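Local coordinates for protein TgTwinScan_2721 - E2 domain (Toxoplasma gondii, PDB 2F4Z) that probably takes part in ubiquitin conjugation, as an E2-type enzyme that accepts ubiquitin as a thioester and helps pass it to targets, at residues A[81-87]-A[151-156]. Numbering follows the deposited sequence.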
ATOM      1  N   ILE A  81       5.752  -7.955  15.984  1.00 26.27           N
ATOM      2  CA  ILE A  81       4.641  -7.006  16.059  1.00 27.99           C
ATOM      3  C   ILE A  81       4.398  -6.728  17.525  1.00 26.91           C
ATOM      4  O   ILE A  81       4.408  -7.646  18.337  1.00 25.36           O
ATOM      5  CB  ILE A  81       3.372  -7.643  15.359  1.00 28.50           C
ATOM      6  CG1 ILE A  81       3.602  -7.685  13.844  1.00 31.25           C
ATOM      7  CG2 ILE A  81       2.087  -6.864  15.626  1.00 32.85           C
ATOM      8  CD1 ILE A  81       2.496  -8.472  13.083  1.00 31.34           C
ATOM      9  N   ALA A  82       4.206  -5.465  17.860  1.00 27.10           N
ATOM     10  CA  ALA A  82       3.902  -5.072  19.202  1.00 28.84           C
ATOM     11  C   ALA A  82       2.382  -5.113  19.374  1.00 29.57           C
ATOM     12  O   ALA A  82       1.639  -4.629  18.527  1.00 28.21           O
ATOM     13  CB  ALA A  82       4.465  -3.603  19.473  1.00 28.77           C
ATOM     14  N   GLY A  83       1.904  -5.653  20.501  1.00 31.64           N
ATOM     15  CA  GLY A  83       0.478  -5.586  20.816  1.00 31.34           C
ATOM     16  C   GLY A  83       0.094  -4.120  20.847  1.00 33.45           C
ATOM     17  O   GLY A  83       0.813  -3.323  21.444  1.00 34.37           O
ATOM     18  N   PRO A  84      -1.012  -3.739  20.173  1.00 34.00           N
ATOM     19  CA  PRO A  84      -1.465  -2.358  20.165  1.00 35.25           C
ATOM     20  C   PRO A  84      -1.878  -1.900  21.574  1.00 37.28           C
ATOM     21  O   PRO A  84      -2.250  -2.737  22.431  1.00 37.64           O
ATOM     22  CB  PRO A  84      -2.686  -2.402  19.230  1.00 34.57           C
ATOM     23  CG  PRO A  84      -2.489  -3.619  18.415  1.00 33.91           C
ATOM     24  CD  PRO A  84      -1.871  -4.591  19.327  1.00 34.14           C
ATOM     25  N   LEU A  85      -1.775  -0.592  21.828  1.00 39.97           N
ATOM     26  CA  LEU A  85      -2.060  -0.031  23.163  1.00 41.25           C
ATOM     27  C   LEU A  85      -3.567  -0.047  23.326  1.00 40.29           C
ATOM     28  O   LEU A  85      -4.281   0.121  22.331  1.00 41.71           O
ATOM     29  CB  LEU A  85      -1.503   1.395  23.305  1.00 42.94           C
ATOM     30  CG  LEU A  85      -0.001   1.724  23.167  1.00 46.26           C
ATOM     31  CD1 LEU A  85       0.239   3.258  22.896  1.00 50.75           C
ATOM     32  CD2 LEU A  85       0.843   1.253  24.359  1.00 48.98           C
ATOM     33  N   GLY A  86      -4.059  -0.322  24.543  1.00 40.36           N
ATOM     34  CA  GLY A  86      -5.529  -0.376  24.794  1.00 38.04           C
ATOM     35  C   GLY A  86      -6.199  -1.631  24.291  1.00 37.34           C
ATOM     36  O   GLY A  86      -7.406  -1.645  24.016  1.00 38.63           O
ATOM     37  N   THR A  87      -5.433  -2.710  24.173  1.00 35.62           N
ATOM     38  CA  THR A  87      -6.011  -4.010  23.788  1.00 34.11           C
ATOM     39  C   THR A  87      -5.519  -4.995  24.849  1.00 32.36           C
ATOM     40  O   THR A  87      -4.600  -4.676  25.575  1.00 32.35           O
ATOM     41  CB  THR A  87      -5.488  -4.464  22.385  1.00 33.78           C
ATOM     42  OG1 THR A  87      -4.076  -4.626  22.467  1.00 32.40           O
ATOM     43  CG2 THR A  87      -5.756  -3.380  21.336  1.00 32.44           C
ATOM     44  N   ILE A 151      -1.922  -6.904  10.202  1.00 28.42           N
ATOM     45  CA  ILE A 151      -2.076  -7.909  11.253  1.00 27.99           C
ATOM     46  C   ILE A 151      -2.145  -7.193  12.625  1.00 29.94           C
ATOM     47  O   ILE A 151      -2.916  -7.524  13.522  1.00 30.04           O
ATOM     48  CB  ILE A 151      -0.937  -8.909  11.212  1.00 27.90           C
ATOM     49  CG1 ILE A 151      -1.053  -9.785   9.957  1.00 25.64           C
ATOM     50  CG2 ILE A 151      -0.897  -9.753  12.516  1.00 26.00           C
ATOM     51  CD1 ILE A 151       0.047 -10.872   9.824  1.00 27.07           C
ATOM     52  N   GLN A 152      -1.333  -6.174  12.779  1.00 31.84           N
ATOM     53  CA  GLN A 152      -1.347  -5.438  14.015  1.00 33.04           C
ATOM     54  C   GLN A 152      -2.691  -4.739  14.216  1.00 33.62           C
ATOM     55  O   GLN A 152      -3.159  -4.648  15.337  1.00 35.02           O
ATOM     56  CB  GLN A 152      -0.195  -4.452  14.033  1.00 32.46           C
ATOM     57  CG  GLN A 152      -0.087  -3.622  15.344  1.00 35.66           C
ATOM     58  CD  GLN A 152       1.077  -2.669  15.240  1.00 38.60           C
ATOM     59  OE1 GLN A 152       1.072  -1.814  14.378  1.00 42.78           O
ATOM     60  NE2 GLN A 152       2.104  -2.863  16.045  1.00 37.55           N
ATOM     61  N   ALA A 153      -3.333  -4.275  13.131  1.00 34.58           N
ATOM     62  CA  ALA A 153      -4.624  -3.618  13.220  1.00 33.61           C
ATOM     63  C   ALA A 153      -5.691  -4.628  13.557  1.00 34.49           C
ATOM     64  O   ALA A 153      -6.640  -4.293  14.284  1.00 34.20           O
ATOM     65  CB  ALA A 153      -4.978  -2.930  11.939  1.00 34.56           C
ATOM     66  N   MET A 154      -5.575  -5.837  13.005  1.00 33.67           N
ATOM     67  CA  MET A 154      -6.476  -6.935  13.338  1.00 36.09           C
ATOM     68  C   MET A 154      -6.463  -7.270  14.884  1.00 35.43           C
ATOM     69  O   MET A 154      -7.493  -7.545  15.485  1.00 36.04           O
ATOM     70  CB  MET A 154      -6.066  -8.110  12.475  1.00 35.08           C
ATOM     71  CG  MET A 154      -6.949  -9.298  12.419  1.00 37.39           C
ATOM     72  SD  MET A 154      -6.213 -10.844  13.009  1.00 45.38           S
ATOM     73  CE  MET A 154      -4.477 -10.852  12.602  1.00 40.96           C
ATOM     74  N   LEU A 155      -5.304  -7.213  15.527  1.00 36.08           N
ATOM     75  CA  LEU A 155      -5.199  -7.327  16.985  1.00 37.36           C
ATOM     76  C   LEU A 155      -5.984  -6.226  17.718  1.00 40.16           C
ATOM     77  O   LEU A 155      -6.439  -6.435  18.845  1.00 41.71           O
ATOM     78  CB  LEU A 155      -3.729  -7.246  17.413  1.00 36.54           C
ATOM     79  CG  LEU A 155      -2.880  -8.514  17.600  1.00 35.26           C
ATOM     80  CD1 LEU A 155      -3.152  -9.603  16.619  1.00 28.19           C
ATOM     81  CD2 LEU A 155      -1.376  -8.156  17.672  1.00 34.28           C
ATOM     82  N   ALA A 156      -6.104  -5.049  17.103  1.00 42.36           N
ATOM     83  CA  ALA A 156      -6.891  -3.954  17.680  1.00 44.73           C
ATOM     84  C   ALA A 156      -8.401  -4.027  17.348  1.00 46.40           C
ATOM     85  O   ALA A 156      -9.199  -3.299  17.922  1.00 47.23           O
ATOM     86  CB  ALA A 156      -6.307  -2.630  17.301  1.00 43.25           C
TER
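Ile-81 and Pro-84, at the end of strand 77-82 and in the loop after it, pack on Gln-152 and Leu-155 in the C-terminal part of helix 144-156, the central helix of the ubiquitin-conjugating (E2) fold, which lies across its four-stranded antiparallel sheet. The two methyl-bearing branches of Ile-81 divide the work. Its CD1 reaches CG2 of Ile-151 at 3.7 Å, the two side chains crossing at about a right angle, whereas CG2, anti to the backbone N, lies against CB of Gln-152. Leu-96 and Val-65 from the neighbouring strands also pack on Ile-81 and bury it in the core.

Gln-152 combines an apolar stem with a polar end. With CG anti to its own backbone N (chi1 -178°) and the chain extended beyond it, the stem runs between Ile-81 and the ring of Pro-84, carrying the amide to the backbone of the strand's last residue. There NE2 donates to O of Ala-82 at 3.1 Å, an almost straight bond (162° at the hydrogen) that lies in the carbonyl plane and uses a lone pair. The acceptor also sits close to the glutamine's amide plane, so both groups are well aligned.

Farther along, the proline ring rests on the helix surface: CG comes within 3.3 Å of Gln-152 O, CD meets CB of Leu-155, and CG and CB both lie 4.1 Å from CB of Ala-156. Pro-84 opens a type II turn ending at Thr-87, whose OG1 donates to Pro-84 O at 2.6 Å from above the carbonyl plane and also bonds to Tyr-89 N. The threonine's CG2 approaches CA of Ala-156 at 3.9 Å. One side-chain-to-backbone bond amid apolar packing thus joins sheet, loop and central helix in a manner consistent with the E2 core fold.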